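Local coordinates for ribosome biogenesis GTPase A (Thermotoga maritima, PDB 3CNO), which hydrolyses GTP and probably acts in a late step of 50S ribosomal subunit assembly, binding 23S rRNA, at the guanosine-5'-diphosphate site. Residues are numbered along the deposited sequence; one frame, centred on the assembly and turned at random.

The guanosine-5'-diphosphate site. Residues 54-55, 57-58, 82-83, 107-114. With GDP (guanosine-5'-diphosphate), chain B.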
loop_
_atom_site.group_PDB
_atom_site.type_symbol
_atom_site.label_atom_id
_atom_site.label_comp_id
_atom_site.label_asym_id
_atom_site.label_seq_id
_atom_site.Cartn_x
_atom_site.Cartn_y
_atom_site.Cartn_z
ATOM N N ASN A 54 6.019 -2.789 1.183
ATOM C CA ASN A 54 6.583 -1.527 0.672
ATOM C C ASN A 54 6.292 -0.338 1.571
ATOM O O ASN A 54 5.423 -0.409 2.438
ATOM C CB ASN A 54 6.015 -1.220 -0.717
ATOM C CG ASN A 54 6.942 -0.344 -1.547
ATOM O OD1 ASN A 54 8.147 -0.295 -1.316
ATOM N ND2 ASN A 54 6.378 0.358 -2.521
ATOM N N LYS A 55 7.012 0.758 1.340
ATOM C CA LYS A 55 6.829 2.018 2.059
ATOM C C LYS A 55 7.185 1.887 3.534
ATOM O O LYS A 55 6.546 2.493 4.399
ATOM C CB LYS A 55 5.405 2.581 1.876
ATOM C CG LYS A 55 4.949 2.650 0.437
ATOM C CD LYS A 55 3.674 3.457 0.271
ATOM C CE LYS A 55 3.319 3.594 -1.207
ATOM N NZ LYS A 55 2.070 4.359 -1.357
ATOM N N ASP A 57 9.542 3.154 4.997
ATOM C CA ASP A 57 9.985 4.482 5.424
ATOM C C ASP A 57 8.906 5.316 6.117
ATOM O O ASP A 57 9.217 6.226 6.887
ATOM C CB ASP A 57 10.515 5.276 4.218
ATOM C CG ASP A 57 9.466 5.432 3.099
ATOM O OD1 ASP A 57 8.903 4.409 2.653
ATOM O OD2 ASP A 57 9.217 6.576 2.653
ATOM N N ILE A 58 7.637 5.038 5.817
ATOM C CA ILE A 58 6.543 5.810 6.414
ATOM C C ILE A 58 5.647 4.961 7.325
ATOM O O ILE A 58 4.578 5.411 7.766
ATOM C CB ILE A 58 5.725 6.592 5.345
ATOM C CG1 ILE A 58 5.139 5.647 4.289
ATOM C CG2 ILE A 58 6.584 7.701 4.719
ATOM C CD1 ILE A 58 4.011 6.267 3.457
ATOM N N HIS A 82 11.530 0.142 0.238
ATOM C CA HIS A 82 10.920 1.453 0.052
ATOM C C HIS A 82 11.563 2.149 -1.139
ATOM O O HIS A 82 12.561 1.674 -1.673
ATOM C CB HIS A 82 11.008 2.317 1.321
ATOM C CG HIS A 82 12.411 2.635 1.742
ATOM N ND1 HIS A 82 13.018 3.843 1.460
ATOM C CD2 HIS A 82 13.321 1.905 2.431
ATOM C CE1 HIS A 82 14.248 3.833 1.941
ATOM N NE2 HIS A 82 14.455 2.672 2.537
ATOM N N LYS A 83 10.961 3.263 -1.543
ATOM C CA LYS A 83 11.366 4.045 -2.703
ATOM C C LYS A 83 12.873 4.231 -2.758
ATOM O O LYS A 83 13.495 3.954 -3.776
ATOM C CB LYS A 83 10.698 5.422 -2.629
ATOM C CG LYS A 83 10.112 5.929 -3.940
ATOM C CD LYS A 83 9.646 7.391 -3.821
ATOM C CE LYS A 83 9.106 7.704 -2.426
ATOM N NZ LYS A 83 8.837 9.153 -2.180
ATOM N N VAL A 107 -2.981 -3.653 -5.193
ATOM C CA VAL A 107 -4.002 -2.603 -5.228
ATOM C C VAL A 107 -3.408 -1.255 -5.703
ATOM O O VAL A 107 -2.181 -1.068 -5.662
ATOM C CB VAL A 107 -4.756 -2.484 -3.857
ATOM C CG1 VAL A 107 -5.361 -3.821 -3.464
ATOM C CG2 VAL A 107 -3.850 -1.940 -2.726
ATOM N N PRO A 108 -4.263 -0.319 -6.184
ATOM C CA PRO A 108 -3.739 0.995 -6.602
ATOM C C PRO A 108 -2.891 1.725 -5.546
ATOM O O PRO A 108 -3.156 1.604 -4.347
ATOM C CB PRO A 108 -5.009 1.807 -6.895
ATOM C CG PRO A 108 -6.027 0.775 -7.297
ATOM C CD PRO A 108 -5.723 -0.420 -6.407
ATOM N N ASN A 109 -1.885 2.457 -6.035
ATOM C CA ASN A 109 -1.054 3.426 -5.291
ATOM C C ASN A 109 -0.124 2.884 -4.195
ATOM O O ASN A 109 0.320 3.585 -3.293
ATOM C CB ASN A 109 -1.876 4.656 -4.895
ATOM C CG ASN A 109 -2.498 5.344 -6.126
ATOM O OD1 ASN A 109 -1.789 5.684 -7.096
ATOM N ND2 ASN A 109 -3.824 5.519 -6.105
ATOM N N THR A 110 0.240 1.631 -4.373
ATOM C CA THR A 110 0.934 0.867 -3.377
ATOM C C THR A 110 2.463 0.873 -3.672
ATOM O O THR A 110 3.286 0.448 -2.844
ATOM C CB THR A 110 0.247 -0.518 -3.334
ATOM O OG1 THR A 110 -0.003 -0.926 -1.980
ATOM C CG2 THR A 110 0.972 -1.558 -4.161
ATOM N N GLY A 111 2.824 1.404 -4.841
ATOM C CA GLY A 111 4.218 1.714 -5.179
ATOM C C GLY A 111 4.771 0.859 -6.308
ATOM O O GLY A 111 5.993 0.733 -6.478
ATOM N N LYS A 112 3.857 0.286 -7.086
ATOM C CA LYS A 112 4.190 -0.669 -8.137
ATOM C C LYS A 112 4.922 -0.047 -9.329
ATOM O O LYS A 112 5.896 -0.625 -9.812
ATOM C CB LYS A 112 2.935 -1.412 -8.610
ATOM C CG LYS A 112 2.193 -2.158 -7.494
ATOM C CD LYS A 112 1.045 -3.011 -8.042
ATOM C CE LYS A 112 0.010 -2.177 -8.809
ATOM N NZ LYS A 112 -0.648 -1.158 -7.939
ATOM N N SER A 113 4.462 1.107 -9.814
ATOM C CA SER A 113 5.156 1.790 -10.916
ATOM C C SER A 113 6.561 2.175 -10.484
ATOM O O SER A 113 7.529 1.918 -11.206
ATOM C CB SER A 113 4.413 3.048 -11.360
ATOM O OG SER A 113 3.086 2.748 -11.736
ATOM N N THR A 114 6.666 2.786 -9.304
ATOM C CA THR A 114 7.968 3.178 -8.753
ATOM C C THR A 114 8.938 1.995 -8.726
ATOM O O THR A 114 10.093 2.134 -9.114
ATOM C CB THR A 114 7.812 3.776 -7.359
ATOM O OG1 THR A 114 6.784 4.761 -7.395
ATOM C CG2 THR A 114 9.089 4.436 -6.902
HETATM P PB GDP B . 1.089 2.342 -8.091
HETATM O O1B GDP B . 1.864 2.091 -9.358
HETATM O O2B GDP B . 1.034 1.025 -7.338
HETATM O O3B GDP B . -0.350 2.733 -8.336
HETATM O O3A GDP B . 1.806 3.442 -7.173
HETATM P PA GDP B . 2.985 4.470 -7.522
HETATM O O1A GDP B . 4.312 3.824 -7.838
HETATM O O2A GDP B . 2.549 5.453 -8.580
HETATM O "O5'" GDP B . 3.129 5.212 -6.115
HETATM C "C5'" GDP B . 1.978 5.793 -5.510
HETATM C "C4'" GDP B . 2.423 6.876 -4.544
HETATM O "O4'" GDP B . 3.221 6.314 -3.505
HETATM C "C3'" GDP B . 3.277 7.928 -5.221
HETATM O "O3'" GDP B . 2.927 9.195 -4.648
HETATM C "C2'" GDP B . 4.692 7.569 -4.837
HETATM O "O2'" GDP B . 5.508 8.743 -4.876
HETATM C "C1'" GDP B . 4.499 6.947 -3.456
HETATM N N9 GDP B . 5.436 5.861 -3.084
HETATM C C8 GDP B . 5.742 4.754 -3.788
HETATM N N7 GDP B . 6.616 3.971 -3.108
HETATM C C5 GDP B . 6.876 4.577 -1.935
HETATM C C6 GDP B . 7.715 4.306 -0.743
HETATM O O6 GDP B . 8.418 3.277 -0.671
HETATM N N1 GDP B . 7.689 5.199 0.261
HETATM C C2 GDP B . 6.950 6.327 0.210
HETATM N N2 GDP B . 6.982 7.172 1.263
HETATM N N3 GDP B . 6.170 6.640 -0.849
HETATM C C4 GDP B . 6.095 5.821 -1.923
HETATM O O HOH W 1 8.013 1.891 -4.562
HETATM O O HOH W 2 -2.056 0.989 -9.404
#
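Lys55 leaves the backbone with CG anti to its carbonyl carbon (chi1 -50°) and runs extended to its amine, whereas Lys112, starting the same way, folds back at chi3 and chi4. Asp57 takes the crowded first rotamer, CG between backbone N and carbonyl carbon (chi1 58°), which points both carboxylate oxygens at the N1-N2 edge of the guanine. Both carboxylate oxygens use their syn lone pairs: OD1 accepts the N1-H of GDP at 2.8 Å, nearly straight, and OD2 the exocyclic amine N2 at 2.7 Å. Next to N1 on the same edge, the backbone N of Lys83 donates to O6 of GDP at 2.7 Å, so N2, N1 and O6, which distinguish guanine from adenine, are all read. The base lies between two aliphatic chains: CG of Lys55 sits over one face, 3.7 Å from the six-membered ring centroid, and CE of Lys83, its chain bent at chi3, over the other. At the far end of the Lys55 chain, NZ donates to the GDP ribose O4' at 3.1 Å and to the Asn109 carbonyl O at 2.7 Å, tying the NKxD motif to the P-loop; an alanine here would probably loosen the base and ribose by removing that face packing and both amine bonds. Asn54 is second-shell: its ND2 bonds the Thr110 carbonyl O at 3.1 Å, on a lone pair, and a water links the same amide to N7 of GDP. In the Walker A loop, the beta-phosphate oxygen O2B accepts from the backbone N of Thr110, Gly111 and Lys112 and from Lys112 NZ (2.8 Å), a salt bridge that likely offsets phosphate charge. The same amine also donates to the Val107 carbonyl O, from 56° above the carbonyl plane. Backbone N and hydroxyl of Ser113 grip O1B, and those of Thr114 the alpha-phosphate O1A. The NKxD motif thus selects guanine while the P-loop grips the phosphates, holding the GTPase's nucleotide, here the product GDP.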